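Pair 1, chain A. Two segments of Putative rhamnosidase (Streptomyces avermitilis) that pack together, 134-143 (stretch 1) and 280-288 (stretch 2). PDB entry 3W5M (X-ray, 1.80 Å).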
# COMPACT_ATOMS: atom_id res chain seq x y z
N SER A 134 19.93 -26.68 -1.99
CA SER A 134 20.45 -26.13 -3.24
C SER A 134 20.89 -27.20 -4.26
O SER A 134 21.03 -28.38 -3.94
CB SER A 134 21.63 -25.21 -2.97
OG SER A 134 22.83 -25.96 -2.90
N LEU A 135 21.13 -26.76 -5.48
CA LEU A 135 21.49 -27.66 -6.57
C LEU A 135 23.00 -27.83 -6.72
O LEU A 135 23.47 -28.55 -7.61
CB LEU A 135 20.88 -27.13 -7.86
CG LEU A 135 19.35 -27.13 -7.86
CD1 LEU A 135 18.90 -26.41 -9.12
CD2 LEU A 135 18.81 -28.57 -7.82
N GLU A 136 23.76 -27.17 -5.85
CA GLU A 136 25.23 -27.20 -5.87
C GLU A 136 25.74 -28.62 -5.65
O GLU A 136 25.23 -29.35 -4.80
CB GLU A 136 25.79 -26.26 -4.79
CG GLU A 136 25.26 -24.85 -4.93
CD GLU A 136 26.05 -23.80 -4.16
OE1 GLU A 136 27.27 -23.97 -3.94
OE2 GLU A 136 25.44 -22.77 -3.80
N GLY A 137 26.72 -29.01 -6.43
CA GLY A 137 27.20 -30.38 -6.40
C GLY A 137 26.48 -31.29 -7.39
O GLY A 137 26.93 -32.40 -7.62
N SER A 138 25.38 -30.82 -7.98
CA SER A 138 24.64 -31.62 -8.93
C SER A 138 25.02 -31.27 -10.37
O SER A 138 25.80 -30.33 -10.62
CB SER A 138 23.13 -31.46 -8.73
OG SER A 138 22.49 -32.53 -9.39
N SER A 139 24.48 -32.04 -11.31
CA SER A 139 24.75 -31.82 -12.73
C SER A 139 23.47 -31.77 -13.50
O SER A 139 22.50 -32.50 -13.17
CB SER A 139 25.58 -32.98 -13.25
OG SER A 139 26.84 -32.97 -12.60
N TRP A 140 23.43 -30.93 -14.54
CA TRP A 140 22.36 -30.96 -15.52
C TRP A 140 22.59 -32.16 -16.41
O TRP A 140 23.70 -32.33 -16.92
CB TRP A 140 22.36 -29.73 -16.41
CG TRP A 140 22.07 -28.46 -15.68
CD1 TRP A 140 22.96 -27.65 -15.07
CD2 TRP A 140 20.79 -27.82 -15.56
NE1 TRP A 140 22.32 -26.56 -14.51
CE2 TRP A 140 20.99 -26.64 -14.81
CE3 TRP A 140 19.50 -28.14 -16.01
CZ2 TRP A 140 19.94 -25.75 -14.51
CZ3 TRP A 140 18.46 -27.28 -15.68
CH2 TRP A 140 18.69 -26.09 -14.94
N ILE A 141 21.58 -33.02 -16.55
CA ILE A 141 21.73 -34.22 -17.37
C ILE A 141 20.69 -34.30 -18.47
O ILE A 141 19.63 -33.65 -18.41
CB ILE A 141 21.73 -35.53 -16.52
CG1 ILE A 141 20.42 -35.74 -15.77
CG2 ILE A 141 22.88 -35.52 -15.56
CD1 ILE A 141 20.27 -37.17 -15.27
N TRP A 142 21.02 -35.08 -19.51
CA TRP A 142 20.09 -35.37 -20.59
C TRP A 142 20.41 -36.73 -21.14
O TRP A 142 21.32 -37.40 -20.67
CB TRP A 142 20.20 -34.27 -21.69
CG TRP A 142 19.07 -34.23 -22.61
CD1 TRP A 142 19.09 -34.51 -23.96
CD2 TRP A 142 17.72 -33.85 -22.30
NE1 TRP A 142 17.85 -34.34 -24.49
CE2 TRP A 142 16.98 -33.93 -23.51
CE3 TRP A 142 17.06 -33.45 -21.13
CZ2 TRP A 142 15.60 -33.66 -23.58
CZ3 TRP A 142 15.68 -33.16 -21.21
CH2 TRP A 142 14.97 -33.27 -22.43
N PHE A 143 19.64 -37.15 -22.14
CA PHE A 143 20.01 -38.33 -22.92
C PHE A 143 21.33 -38.06 -23.69
O PHE A 143 21.58 -36.90 -24.10
CB PHE A 143 18.87 -38.70 -23.88
CG PHE A 143 19.16 -39.94 -24.68
CD1 PHE A 143 18.92 -41.20 -24.14
CD2 PHE A 143 19.79 -39.85 -25.93
CE1 PHE A 143 19.23 -42.35 -24.86
CE2 PHE A 143 20.12 -41.00 -26.64
CZ PHE A 143 19.84 -42.25 -26.11
N ALA A 280 23.83 -44.86 -20.07
CA ALA A 280 23.97 -43.89 -18.99
C ALA A 280 23.53 -42.50 -19.47
O ALA A 280 23.76 -42.14 -20.63
CB ALA A 280 25.42 -43.81 -18.53
N ALA A 281 22.88 -41.74 -18.59
CA ALA A 281 22.61 -40.34 -18.85
C ALA A 281 23.94 -39.59 -19.06
O ALA A 281 24.98 -40.00 -18.53
CB ALA A 281 21.82 -39.71 -17.71
N LYS A 282 23.88 -38.53 -19.85
CA LYS A 282 25.03 -37.67 -20.12
C LYS A 282 24.91 -36.38 -19.31
O LYS A 282 23.85 -35.75 -19.28
CB LYS A 282 25.06 -37.33 -21.61
CG LYS A 282 26.26 -36.48 -22.03
CD LYS A 282 26.08 -35.97 -23.45
CE LYS A 282 27.07 -34.84 -23.75
NZ LYS A 282 28.46 -35.19 -23.36
N VAL A 283 26.02 -35.99 -18.67
CA VAL A 283 26.08 -34.68 -18.02
C VAL A 283 26.15 -33.65 -19.15
O VAL A 283 27.05 -33.71 -20.03
CB VAL A 283 27.30 -34.56 -17.09
CG1 VAL A 283 27.46 -33.12 -16.57
CG2 VAL A 283 27.19 -35.53 -15.91
N ALA A 284 25.18 -32.73 -19.15
CA ALA A 284 25.13 -31.61 -20.11
C ALA A 284 26.00 -30.44 -19.62
O ALA A 284 26.64 -29.75 -20.42
CB ALA A 284 23.68 -31.15 -20.35
N ALA A 285 26.01 -30.22 -18.30
CA ALA A 285 26.83 -29.19 -17.64
C ALA A 285 26.75 -29.41 -16.15
O ALA A 285 25.69 -29.80 -15.63
CB ALA A 285 26.30 -27.79 -17.94
N ALA A 286 27.85 -29.11 -15.45
CA ALA A 286 27.82 -29.07 -14.00
C ALA A 286 26.96 -27.86 -13.59
O ALA A 286 26.74 -26.92 -14.39
CB ALA A 286 29.22 -28.93 -13.43
N TRP A 287 26.45 -27.89 -12.36
CA TRP A 287 25.69 -26.74 -11.91
C TRP A 287 26.57 -25.49 -12.00
O TRP A 287 27.73 -25.52 -11.62
CB TRP A 287 25.24 -26.94 -10.48
CG TRP A 287 24.48 -25.77 -9.98
CD1 TRP A 287 23.17 -25.47 -10.19
CD2 TRP A 287 25.01 -24.71 -9.16
NE1 TRP A 287 22.84 -24.29 -9.56
CE2 TRP A 287 23.96 -23.81 -8.92
CE3 TRP A 287 26.27 -24.44 -8.63
CZ2 TRP A 287 24.13 -22.64 -8.15
CZ3 TRP A 287 26.45 -23.27 -7.87
CH2 TRP A 287 25.37 -22.40 -7.63
N GLY A 288 26.01 -24.42 -12.52
CA GLY A 288 26.81 -23.20 -12.67
C GLY A 288 27.35 -23.05 -14.07
O GLY A 288 27.60 -21.93 -14.52
O HOH W 1 24.00 -24.20 -14.51

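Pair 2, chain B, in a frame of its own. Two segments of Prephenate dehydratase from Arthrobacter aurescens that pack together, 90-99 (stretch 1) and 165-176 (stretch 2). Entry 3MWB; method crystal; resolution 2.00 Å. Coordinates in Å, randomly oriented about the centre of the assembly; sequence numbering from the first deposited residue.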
# COMPACT_ATOMS: atom_id res chain seq x y z
N ILE B 90 -13.34 -17.15 33.20
CA ILE B 90 -14.64 -17.79 33.26
C ILE B 90 -14.48 -19.11 34.02
O ILE B 90 -13.65 -19.94 33.66
CB ILE B 90 -15.21 -18.06 31.84
CG1 ILE B 90 -15.42 -16.75 31.07
CG2 ILE B 90 -16.53 -18.84 31.93
CD1 ILE B 90 -15.55 -16.93 29.55
N THR B 91 -15.29 -19.28 35.06
CA THR B 91 -15.34 -20.49 35.85
C THR B 91 -16.80 -20.94 35.92
O THR B 91 -17.67 -20.13 36.25
CB THR B 91 -14.79 -20.22 37.26
OG1 THR B 91 -13.41 -19.85 37.16
CG2 THR B 91 -14.90 -21.44 38.16
N PHE B 92 -17.08 -22.19 35.61
CA PHE B 92 -18.46 -22.66 35.62
C PHE B 92 -18.70 -23.58 36.82
O PHE B 92 -17.88 -24.43 37.13
CB PHE B 92 -18.80 -23.42 34.35
CG PHE B 92 -18.86 -22.57 33.12
CD1 PHE B 92 -19.93 -21.70 32.90
CD2 PHE B 92 -17.86 -22.66 32.15
CE1 PHE B 92 -19.99 -20.92 31.73
CE2 PHE B 92 -17.93 -21.88 30.97
CZ PHE B 92 -18.99 -21.02 30.77
N VAL B 93 -19.85 -23.41 37.48
CA VAL B 93 -20.29 -24.34 38.50
C VAL B 93 -21.59 -25.01 38.06
O VAL B 93 -22.41 -24.41 37.34
CB VAL B 93 -20.46 -23.68 39.90
CG1 VAL B 93 -19.12 -23.14 40.41
CG2 VAL B 93 -21.50 -22.59 39.88
N LEU B 94 -21.77 -26.25 38.51
CA LEU B 94 -23.01 -26.98 38.34
C LEU B 94 -23.79 -26.88 39.64
O LEU B 94 -23.28 -27.19 40.72
CB LEU B 94 -22.75 -28.46 37.98
CG LEU B 94 -24.03 -29.31 37.79
CD1 LEU B 94 -24.71 -29.01 36.45
CD2 LEU B 94 -23.71 -30.80 37.91
N VAL B 95 -25.04 -26.46 39.52
CA VAL B 95 -25.81 -26.02 40.66
C VAL B 95 -27.16 -26.75 40.71
O VAL B 95 -27.72 -27.11 39.67
CB VAL B 95 -25.91 -24.45 40.63
CG1 VAL B 95 -27.25 -23.94 40.11
CG2 VAL B 95 -25.58 -23.85 41.97
N ALA B 96 -27.65 -27.01 41.92
CA ALA B 96 -28.94 -27.69 42.13
C ALA B 96 -29.48 -27.40 43.53
O ALA B 96 -28.75 -26.88 44.38
CB ALA B 96 -28.81 -29.19 41.91
N ARG B 97 -30.75 -27.71 43.76
CA ARG B 97 -31.33 -27.55 45.09
C ARG B 97 -30.69 -28.57 46.05
O ARG B 97 -30.23 -29.62 45.60
CB ARG B 97 -32.85 -27.72 45.04
N PRO B 98 -30.63 -28.24 47.36
CA PRO B 98 -30.13 -29.18 48.38
C PRO B 98 -30.81 -30.55 48.34
O PRO B 98 -32.04 -30.64 48.17
CB PRO B 98 -30.44 -28.46 49.69
CG PRO B 98 -30.42 -27.02 49.35
CD PRO B 98 -31.00 -26.94 47.96
N GLY B 99 -30.03 -31.61 48.50
CA GLY B 99 -30.55 -32.98 48.51
C GLY B 99 -30.47 -33.66 47.16
O GLY B 99 -30.48 -34.88 47.07
N PRO B 165 -28.94 -19.04 48.93
CA PRO B 165 -28.88 -20.14 49.91
C PRO B 165 -29.49 -21.44 49.37
O PRO B 165 -28.97 -22.53 49.63
CB PRO B 165 -29.70 -19.62 51.10
CG PRO B 165 -29.82 -18.13 50.89
CD PRO B 165 -29.78 -17.92 49.41
N GLY B 166 -30.56 -21.30 48.59
CA GLY B 166 -31.26 -22.45 48.01
C GLY B 166 -30.49 -23.13 46.89
O GLY B 166 -30.94 -24.12 46.33
N LEU B 167 -29.32 -22.59 46.55
CA LEU B 167 -28.51 -23.20 45.49
C LEU B 167 -27.26 -23.85 46.07
O LEU B 167 -26.48 -23.22 46.78
CB LEU B 167 -28.15 -22.20 44.39
CG LEU B 167 -29.21 -21.51 43.52
CD1 LEU B 167 -28.53 -20.53 42.56
CD2 LEU B 167 -30.10 -22.48 42.74
N ASN B 168 -27.11 -25.12 45.75
CA ASN B 168 -26.00 -25.92 46.22
C ASN B 168 -25.09 -26.22 45.05
O ASN B 168 -25.57 -26.55 43.97
CB ASN B 168 -26.52 -27.24 46.80
CG ASN B 168 -25.42 -28.07 47.41
OD1 ASN B 168 -24.68 -27.59 48.27
ND2 ASN B 168 -25.31 -29.33 46.98
N VAL B 169 -23.78 -26.09 45.28
CA VAL B 169 -22.78 -26.40 44.25
C VAL B 169 -22.52 -27.91 44.19
O VAL B 169 -21.97 -28.50 45.13
CB VAL B 169 -21.45 -25.64 44.47
CG1 VAL B 169 -20.44 -26.02 43.38
CG2 VAL B 169 -21.68 -24.12 44.47
N LEU B 170 -22.93 -28.53 43.09
CA LEU B 170 -22.71 -29.96 42.89
C LEU B 170 -21.35 -30.27 42.28
O LEU B 170 -20.76 -31.29 42.60
CB LEU B 170 -23.82 -30.57 42.03
CG LEU B 170 -24.79 -31.58 42.65
CD1 LEU B 170 -25.04 -31.40 44.16
CD2 LEU B 170 -26.10 -31.58 41.86
N ALA B 171 -20.89 -29.41 41.38
CA ALA B 171 -19.58 -29.57 40.75
C ALA B 171 -18.92 -28.22 40.50
O ALA B 171 -19.59 -27.27 40.06
CB ALA B 171 -19.72 -30.33 39.44
N GLU B 172 -17.61 -28.15 40.79
CA GLU B 172 -16.81 -26.93 40.63
C GLU B 172 -15.92 -26.95 39.38
O GLU B 172 -15.37 -28.00 39.03
CB GLU B 172 -15.90 -26.74 41.85
CG GLU B 172 -16.55 -26.02 43.01
CD GLU B 172 -15.61 -25.88 44.22
OE1 GLU B 172 -14.84 -26.82 44.55
OE2 GLU B 172 -15.64 -24.80 44.83
N ASP B 173 -15.81 -25.80 38.72
CA ASP B 173 -14.83 -25.59 37.63
C ASP B 173 -14.98 -26.64 36.52
O ASP B 173 -14.09 -27.44 36.28
CB ASP B 173 -13.40 -25.56 38.21
CG ASP B 173 -12.37 -24.87 37.28
OD1 ASP B 173 -12.75 -24.02 36.45
OD2 ASP B 173 -11.15 -25.18 37.40
N ILE B 174 -16.10 -26.61 35.82
CA ILE B 174 -16.42 -27.68 34.88
C ILE B 174 -16.26 -27.31 33.39
O ILE B 174 -16.68 -28.07 32.51
CB ILE B 174 -17.84 -28.24 35.15
CG1 ILE B 174 -18.90 -27.12 35.08
CG2 ILE B 174 -17.87 -28.91 36.50
CD1 ILE B 174 -20.35 -27.63 34.98
N GLY B 175 -15.65 -26.16 33.13
CA GLY B 175 -15.44 -25.69 31.75
C GLY B 175 -14.32 -26.40 31.00
O GLY B 175 -13.36 -26.90 31.60
N ASP B 176 -14.45 -26.41 29.67
CA ASP B 176 -13.54 -27.06 28.72
C ASP B 176 -12.22 -26.30 28.52
O ASP B 176 -11.19 -26.89 28.14
CB ASP B 176 -14.23 -27.17 27.32
CG ASP B 176 -15.45 -28.12 27.29
OD1 ASP B 176 -15.62 -28.99 28.18
OD2 ASP B 176 -16.25 -28.01 26.34
O HOH W 2 -14.81 -23.82 34.82
O HOH W 3 -27.90 -30.30 45.35

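Both pairs are antiparallel two-strand contacts interrupted by a beta bulge, and they superpose with an RMSD of 0.8 Å over N, CA and C of 14 central residues. In pair 1 the register runs W140(A) with A285(A), then I141(A) with V283(A), so one residue, A284(A), is skipped; in pair 2 it runs L94(B) with A171(B), then V95(B) with V169(B), skipping L170(B). The two skipped residues coincide within 0.2 Å at CA and share nearly the same phi/psi, -84/-36° and -86/-36°.

The hydrogen bonds repeat the match. At the bulge one carbonyl receives two amides: W140(A) O takes A284(A) N at 2.7 Å and, weakly, A285(A) N at 3.4 Å, while L94(B) O takes L170(B) N at 2.7 Å and, weakly, A171(B) N at 3.3 Å. Returning bonds join W140(A) N to A285(A) O (2.8 Å) and L94(B) N to A171(B) O (2.9 Å). Beyond the bulge, W142(A) and K282(A) exchange two bonds, each 2.9 Å between backbone N and O; A96(B) and N168(B) do likewise, at 3.0 Å from A96(B) N to N168(B) O and 2.8 Å from N168(B) N to A96(B) O.

Side chains agree best at I141(A) and V95(B), whose centres fall 0.4 Å apart, and at V283(A) and V169(B), 0.3 Å apart. The opposite face, carrying W140(A) and L94(B), is filled differently. The bulge residue in pair 1 is a small alanine, with A284(A) CB 4.4 Å from W140(A) CB. In pair 2 the larger L170(B) reaches further along the strand: its CB lies 4.1 Å from L94(B) CD2, and its CD2 3.6 Å from A96(B) CB. That alanine matches W142(A), whose side-chain end leads away from the partner stretch.

The far ends differ most. W287(A) and I174(B) match with CA atoms 1.6 Å apart but side-chain centres 4.8 Å apart. Each backbone amide still bonds a matched carbonyl: W287(A) N to S138(A) O at 3.1 Å, I174(B) N to F92(B) O at 3.1 Å. The indole of W287(A) has E136(A) over one face, with CG 3.7 Å from the six-membered-ring centroid and 18° off the normal, a CH-pi contact. I174(B) instead packs its CD1 3.9 Å from L94(B) CB and its CG1 3.8 Å from F92(B) CB. Water bridges both ends, linking W140(A) NE1 (2.9 Å from water 1 O) to G288(A) N (2.8 Å from the same O), and, through water 2, F92(B) N, D173(B) OD1 and G175(B) N.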